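Local structure of ferredoxin (Thermus aquaticus, 1H98) at residues His2-Pro7 with Phe32-Glu37; Gly28-Tyr33 with Ile68-Lys73. The protein transfers electrons in a wide variety of metabolic reactions, using one [3Fe-4S] and one [4Fe-4S] cluster held in a small ferredoxin fold. One frame throughout, in Å; residues are numbered along the deposited sequence.

Contact 1 of 2, residues His2-Pro7 with Phe32-Glu37; sequences HVICEP and FYIHPE. Unlike the reference sequence in segment 2-7: E6 (reference Gln). With SF4 (iron/sulfur cluster), chain B; F3S (Fe3-s4 cluster), chain C.
One water ties H2 to I34. It donates to both backbone oxygens, at 2.9 Å to H2 O and 2.8 Å to I34 O. The contact joins the two small antiparallel sheets of the two-cluster bacterial ferredoxin fold. Strand 2-4 pairs with strand 54-56, and strand 32-34 pairs with strand 25-27. Strands 2-4 and 32-34 run antiparallel at 166°, with axes 5.7 Å apart at closest approach. No direct hydrogen bond links the two segments, so side chains and the water fill the join. I4 and I34 both point toward the opposite segment, and their side chains cross at about a right angle. CG1 of I4 meets CG1 of I34 at 3.8 Å. I4 CG1 stands anti to the carbonyl carbon (chi1 -67°), and CD1 beyond it lies against the backbone carbonyl of F32. The methyl CG2 of I34 sits against H2 O.

Between them the side chains line both cluster sites, I34 and H2 the [4Fe-4S] one, I4 and F32 the [3Fe-4S] one. I34 CD1 lies 3.7 Å from S4 of the [4Fe-4S] cluster, while I4 CG2 approaches S3 of the [3Fe-4S] cluster. F32 meets S1 of that cluster with CB, CG and CD1. The H2 ring sets one face over S2 of the [4Fe-4S] cluster, and its ND1 is hydrogen-bonded to D41 OD1. That sulfur stands 3.4 Å above the H2 ring plane, displaced toward the rim.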
loop_
_atom_site.group_PDB
_atom_site.type_symbol
_atom_site.label_atom_id
_atom_site.label_comp_id
_atom_site.label_asym_id
_atom_site.label_seq_id
_atom_site.Cartn_x
_atom_site.Cartn_y
_atom_site.Cartn_z
ATOM N N HIS A 2 -5.184 2.906 3.316
ATOM C CA HIS A 2 -4.470 1.641 3.492
ATOM C C HIS A 2 -3.008 1.953 3.163
ATOM O O HIS A 2 -2.727 2.928 2.465
ATOM C CB HIS A 2 -5.028 0.544 2.582
ATOM C CG HIS A 2 -6.221 -0.161 3.153
ATOM N ND1 HIS A 2 -7.327 0.511 3.630
ATOM C CD2 HIS A 2 -6.477 -1.478 3.331
ATOM C CE1 HIS A 2 -8.213 -0.361 4.079
ATOM N NE2 HIS A 2 -7.720 -1.576 3.909
ATOM N N VAL A 3 -2.086 1.146 3.671
ATOM C CA VAL A 3 -0.663 1.390 3.479
ATOM C C VAL A 3 0.088 0.138 3.038
ATOM O O VAL A 3 -0.149 -0.941 3.573
ATOM C CB VAL A 3 -0.038 1.900 4.819
ATOM C CG1 VAL A 3 1.453 2.168 4.663
ATOM C CG2 VAL A 3 -0.765 3.168 5.302
ATOM N N ILE A 4 0.968 0.276 2.044
ATOM C CA ILE A 4 1.767 -0.858 1.581
ATOM C C ILE A 4 3.054 -0.848 2.403
ATOM O O ILE A 4 3.811 0.136 2.396
ATOM C CB ILE A 4 2.093 -0.778 0.058
ATOM C CG1 ILE A 4 0.805 -0.934 -0.761
ATOM C CG2 ILE A 4 3.111 -1.853 -0.315
ATOM C CD1 ILE A 4 0.998 -0.861 -2.261
ATOM N N CYS A 5 3.284 -1.929 3.134
ATOM C CA CYS A 5 4.449 -2.025 3.994
ATOM C C CYS A 5 5.629 -2.805 3.416
ATOM O O CYS A 5 5.640 -3.174 2.238
ATOM C CB CYS A 5 4.030 -2.554 5.370
ATOM S SG CYS A 5 2.742 -1.534 6.164
ATOM N N GLU A 6 6.600 -3.083 4.280
ATOM C CA GLU A 6 7.837 -3.773 3.931
ATOM C C GLU A 6 7.853 -4.986 2.993
ATOM O O GLU A 6 8.670 -5.034 2.073
ATOM C CB GLU A 6 8.587 -4.118 5.214
ATOM C CG GLU A 6 9.976 -4.663 4.989
ATOM C CD GLU A 6 10.823 -4.573 6.235
ATOM O OE1 GLU A 6 11.110 -3.432 6.681
ATOM O OE2 GLU A 6 11.199 -5.642 6.763
ATOM N N PRO A 7 6.955 -5.966 3.193
ATOM C CA PRO A 7 6.938 -7.157 2.330
ATOM C C PRO A 7 6.907 -6.940 0.808
ATOM O O PRO A 7 7.326 -7.816 0.046
ATOM C CB PRO A 7 5.699 -7.911 2.823
ATOM C CG PRO A 7 5.635 -7.534 4.262
ATOM C CD PRO A 7 5.891 -6.055 4.207
ATOM N N PHE A 32 5.436 -0.618 -4.453
ATOM C CA PHE A 32 4.283 0.134 -4.926
ATOM C C PHE A 32 3.782 0.871 -3.682
ATOM O O PHE A 32 4.192 0.549 -2.565
ATOM C CB PHE A 32 3.208 -0.795 -5.494
ATOM C CG PHE A 32 3.318 -1.002 -6.978
ATOM C CD1 PHE A 32 4.388 -1.709 -7.523
ATOM C CD2 PHE A 32 2.382 -0.444 -7.838
ATOM C CE1 PHE A 32 4.525 -1.852 -8.911
ATOM C CE2 PHE A 32 2.511 -0.580 -9.228
ATOM C CZ PHE A 32 3.587 -1.285 -9.760
ATOM N N TYR A 33 2.972 1.903 -3.865
ATOM C CA TYR A 33 2.463 2.645 -2.724
ATOM C C TYR A 33 1.022 3.019 -2.986
ATOM O O TYR A 33 0.572 3.014 -4.135
ATOM C CB TYR A 33 3.308 3.900 -2.470
ATOM C CG TYR A 33 3.188 4.952 -3.549
ATOM C CD1 TYR A 33 2.235 5.965 -3.452
ATOM C CD2 TYR A 33 4.017 4.928 -4.670
ATOM C CE1 TYR A 33 2.107 6.925 -4.443
ATOM C CE2 TYR A 33 3.899 5.886 -5.667
ATOM C CZ TYR A 33 2.942 6.879 -5.549
ATOM O OH TYR A 33 2.821 7.832 -6.540
ATOM N N ILE A 34 0.297 3.309 -1.912
ATOM C CA ILE A 34 -1.103 3.697 -1.994
ATOM C C ILE A 34 -1.212 5.199 -1.761
ATOM O O ILE A 34 -0.689 5.720 -0.769
ATOM C CB ILE A 34 -1.952 2.931 -0.941
ATOM C CG1 ILE A 34 -2.084 1.456 -1.349
ATOM C CG2 ILE A 34 -3.328 3.567 -0.795
ATOM C CD1 ILE A 34 -2.691 0.560 -0.279
ATOM N N HIS A 35 -1.843 5.911 -2.692
ATOM C CA HIS A 35 -2.009 7.348 -2.525
ATOM C C HIS A 35 -3.086 7.565 -1.454
ATOM O O HIS A 35 -4.260 7.279 -1.674
ATOM C CB HIS A 35 -2.405 8.007 -3.840
ATOM C CG HIS A 35 -2.292 9.494 -3.810
ATOM N ND1 HIS A 35 -1.470 10.194 -4.666
ATOM C CD2 HIS A 35 -2.875 10.418 -3.009
ATOM C CE1 HIS A 35 -1.551 11.486 -4.392
ATOM N NE2 HIS A 35 -2.398 11.647 -3.390
ATOM N N PRO A 36 -2.699 8.147 -0.307
ATOM C CA PRO A 36 -3.562 8.427 0.847
ATOM C C PRO A 36 -4.805 9.255 0.571
ATOM O O PRO A 36 -5.861 8.992 1.147
ATOM C CB PRO A 36 -2.627 9.165 1.809
ATOM C CG PRO A 36 -1.259 8.714 1.393
ATOM C CD PRO A 36 -1.362 8.725 -0.098
ATOM N N GLU A 37 -4.666 10.263 -0.283
ATOM C CA GLU A 37 -5.778 11.150 -0.619
ATOM C C GLU A 37 -6.761 10.548 -1.621
ATOM O O GLU A 37 -7.849 11.080 -1.809
ATOM C CB GLU A 37 -5.253 12.486 -1.171
ATOM C CG GLU A 37 -4.184 13.186 -0.318
ATOM C CD GLU A 37 -4.713 13.747 1.003
ATOM O OE1 GLU A 37 -5.526 14.697 0.967
ATOM O OE2 GLU A 37 -4.294 13.258 2.081
HETATM FE FE1 SF4 B . -7.568 1.858 -1.020
HETATM FE FE2 SF4 B . -7.629 0.722 -3.556
HETATM FE FE3 SF4 B . -6.903 -0.808 -1.369
HETATM FE FE4 SF4 B . -9.515 0.009 -1.725
HETATM S S1 SF4 B . -8.323 -1.439 -3.094
HETATM S S2 SF4 B . -8.254 0.075 0.283
HETATM S S3 SF4 B . -9.235 2.109 -2.618
HETATM S S4 SF4 B . -5.752 1.044 -2.220
HETATM FE FE1 F3S C . 0.769 -5.059 -4.429
HETATM FE FE3 F3S C . 3.411 -5.026 -3.510
HETATM FE FE4 F3S C . 1.643 -6.995 -2.691
HETATM S S1 F3S C . 2.678 -4.580 -5.647
HETATM S S2 F3S C . 0.313 -7.300 -4.559
HETATM S S3 F3S C . 1.463 -4.710 -2.238
HETATM S S4 F3S C . 3.834 -7.277 -3.325
HETATM O O HOH W 1 -0.996 5.267 2.010
#

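Contact 2 of 2, residues Gly28-Tyr33 with Ile68-Lys73; sequences GGDQFY and IEKNRK. With F3S (Fe3-s4 cluster), chain C.
The turn of the hairpin formed by strands 25-27 and 32-34 is fastened here to the C-terminal helix 66-74 of the ferredoxin fold. K70 makes the bond. Its chain is fully extended, with CG anti to the backbone N (chi1 -173°). NZ meets D30 and Q31 tip to tip. It donates to Q31 OE1 at 2.8 Å, tilted 26° from the carbonyl plane. It also forms a salt bridge to D30, meeting OD2 on the syn side at 3.0 Å; a weak bond goes to OD1 of the same carboxylate. Two acceptor side chains thus hold one ammonium.

The nitrogen of the same Q31 amide is also held. NE2 donates in its amide plane to F32 O at 3.0 Å, nearly along the C=O axis, and also bonds I4 O. An alanine at Q31 would probably leave K70 NZ with only the D30 carboxylate of this pair, and F32 O without its amide donor. The next residue after K70, N71, sets its OD1 against CA and CB of Y33. The N71 amide is fixed by bonds from ND2 to Y67 O and I4 O, and from I34 N to OD1. That same OD1 lies 3.5 Å from Y33 CA.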
loop_
_atom_site.group_PDB
_atom_site.type_symbol
_atom_site.label_atom_id
_atom_site.label_comp_id
_atom_site.label_asym_id
_atom_site.label_seq_id
_atom_site.Cartn_x
_atom_site.Cartn_y
_atom_site.Cartn_z
ATOM N N GLY A 28 6.404 2.923 -6.906
ATOM C CA GLY A 28 7.255 3.848 -6.184
ATOM C C GLY A 28 8.726 3.484 -6.240
ATOM O O GLY A 28 9.516 3.962 -5.426
ATOM N N GLY A 29 9.103 2.630 -7.185
ATOM C CA GLY A 29 10.494 2.234 -7.306
ATOM C C GLY A 29 10.777 0.918 -6.613
ATOM O O GLY A 29 10.624 -0.142 -7.217
ATOM N N ASP A 30 11.162 0.967 -5.342
ATOM C CA ASP A 30 11.452 -0.264 -4.611
ATOM C C ASP A 30 10.193 -0.995 -4.134
ATOM O O ASP A 30 10.262 -2.142 -3.694
ATOM C CB ASP A 30 12.433 -0.005 -3.454
ATOM C CG ASP A 30 11.842 0.844 -2.327
ATOM O OD1 ASP A 30 10.819 1.545 -2.518
ATOM O OD2 ASP A 30 12.437 0.814 -1.228
ATOM N N GLN A 31 9.045 -0.334 -4.254
ATOM C CA GLN A 31 7.767 -0.915 -3.854
ATOM C C GLN A 31 6.647 -0.077 -4.457
ATOM O O GLN A 31 6.892 1.013 -4.981
ATOM C CB GLN A 31 7.620 -0.896 -2.322
ATOM C CG GLN A 31 7.555 0.510 -1.702
ATOM C CD GLN A 31 7.128 0.499 -0.233
ATOM O OE1 GLN A 31 7.960 0.520 0.670
ATOM N NE2 GLN A 31 5.825 0.479 0.004
ATOM N N PHE A 32 5.436 -0.618 -4.453
ATOM C CA PHE A 32 4.283 0.134 -4.926
ATOM C C PHE A 32 3.782 0.871 -3.682
ATOM O O PHE A 32 4.192 0.549 -2.565
ATOM C CB PHE A 32 3.208 -0.795 -5.494
ATOM C CG PHE A 32 3.318 -1.002 -6.978
ATOM C CD1 PHE A 32 4.388 -1.709 -7.523
ATOM C CD2 PHE A 32 2.382 -0.444 -7.838
ATOM C CE1 PHE A 32 4.525 -1.852 -8.911
ATOM C CE2 PHE A 32 2.511 -0.580 -9.228
ATOM C CZ PHE A 32 3.587 -1.285 -9.760
ATOM N N TYR A 33 2.972 1.903 -3.865
ATOM C CA TYR A 33 2.463 2.645 -2.724
ATOM C C TYR A 33 1.022 3.019 -2.986
ATOM O O TYR A 33 0.572 3.014 -4.135
ATOM C CB TYR A 33 3.308 3.900 -2.470
ATOM C CG TYR A 33 3.188 4.952 -3.549
ATOM C CD1 TYR A 33 2.235 5.965 -3.452
ATOM C CD2 TYR A 33 4.017 4.928 -4.670
ATOM C CE1 TYR A 33 2.107 6.925 -4.443
ATOM C CE2 TYR A 33 3.899 5.886 -5.667
ATOM C CZ TYR A 33 2.942 6.879 -5.549
ATOM O OH TYR A 33 2.821 7.832 -6.540
ATOM N N ILE A 68 3.950 4.379 6.731
ATOM C CA ILE A 68 2.830 5.296 6.553
ATOM C C ILE A 68 3.379 6.570 5.890
ATOM O O ILE A 68 2.884 7.004 4.837
ATOM C CB ILE A 68 2.163 5.650 7.903
ATOM C CG1 ILE A 68 1.521 4.401 8.518
ATOM C CG2 ILE A 68 1.132 6.759 7.710
ATOM C CD1 ILE A 68 1.075 4.574 9.967
ATOM N N GLU A 69 4.436 7.131 6.473
ATOM C CA GLU A 69 5.044 8.338 5.928
ATOM C C GLU A 69 5.718 8.074 4.582
ATOM O O GLU A 69 5.714 8.940 3.708
ATOM C CB GLU A 69 6.031 8.957 6.922
ATOM C CG GLU A 69 6.624 10.303 6.476
ATOM C CD GLU A 69 5.572 11.367 6.125
ATOM O OE1 GLU A 69 4.457 11.344 6.687
ATOM O OE2 GLU A 69 5.873 12.245 5.284
ATOM N N LYS A 70 6.281 6.879 4.408
ATOM C CA LYS A 70 6.923 6.528 3.141
ATOM C C LYS A 70 5.911 6.585 1.994
ATOM O O LYS A 70 6.192 7.157 0.944
ATOM C CB LYS A 70 7.558 5.135 3.208
ATOM C CG LYS A 70 8.373 4.803 1.970
ATOM C CD LYS A 70 9.002 3.431 2.045
ATOM C CE LYS A 70 9.816 3.155 0.785
ATOM N NZ LYS A 70 10.425 1.798 0.780
ATOM N N ASN A 71 4.736 5.988 2.200
ATOM C CA ASN A 71 3.681 6.003 1.188
ATOM C C ASN A 71 3.281 7.453 0.924
ATOM O O ASN A 71 3.051 7.840 -0.219
ATOM C CB ASN A 71 2.465 5.198 1.655
ATOM C CG ASN A 71 2.616 3.704 1.419
ATOM O OD1 ASN A 71 1.805 3.091 0.721
ATOM N ND2 ASN A 71 3.634 3.103 2.017
ATOM N N ARG A 72 3.205 8.254 1.986
ATOM C CA ARG A 72 2.861 9.670 1.847
ATOM C C ARG A 72 3.903 10.418 1.014
ATOM O O ARG A 72 3.550 11.175 0.111
ATOM C CB ARG A 72 2.704 10.344 3.221
ATOM C CG ARG A 72 1.404 9.997 3.947
ATOM C CD ARG A 72 1.317 10.638 5.334
ATOM N NE ARG A 72 1.498 12.088 5.274
ATOM C CZ ARG A 72 0.526 12.963 5.020
ATOM N NH1 ARG A 72 -0.716 12.548 4.815
ATOM N NH2 ARG A 72 0.812 14.256 4.916
ATOM N N LYS A 73 5.182 10.202 1.305
ATOM C CA LYS A 73 6.249 10.875 0.568
ATOM C C LYS A 73 6.269 10.451 -0.890
ATOM O O LYS A 73 6.497 11.273 -1.774
ATOM C CB LYS A 73 7.619 10.616 1.203
ATOM C CG LYS A 73 7.931 11.481 2.427
ATOM C CD LYS A 73 9.296 11.112 3.004
HETATM FE FE1 F3S C . 0.769 -5.059 -4.429
HETATM FE FE3 F3S C . 3.411 -5.026 -3.510
HETATM FE FE4 F3S C . 1.643 -6.995 -2.691
HETATM S S1 F3S C . 2.678 -4.580 -5.647
HETATM S S2 F3S C . 0.313 -7.300 -4.559
HETATM S S3 F3S C . 1.463 -4.710 -2.238
HETATM S S4 F3S C . 3.834 -7.277 -3.325
#

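The centres of contacts 1 and 2 are about 6 Å apart, and both use strand 32-34, sharing F32 and Y33. Along the chain, 2-7 comes first, then 28-33 and 32-37, which overlap, and last 68-73. Contact 1 lies near the centre of the molecule; contact 2 lies further out, where the C-terminal helix meets the hairpin turn. N71, from contact 2, joins the two contacts through its amide, which reaches strand 2-4 on one side of the join and strand 32-34 on the other. V3 CG1 also packs on the helix. Both sheets are thus tied to one helix, beside strands that line both clusters.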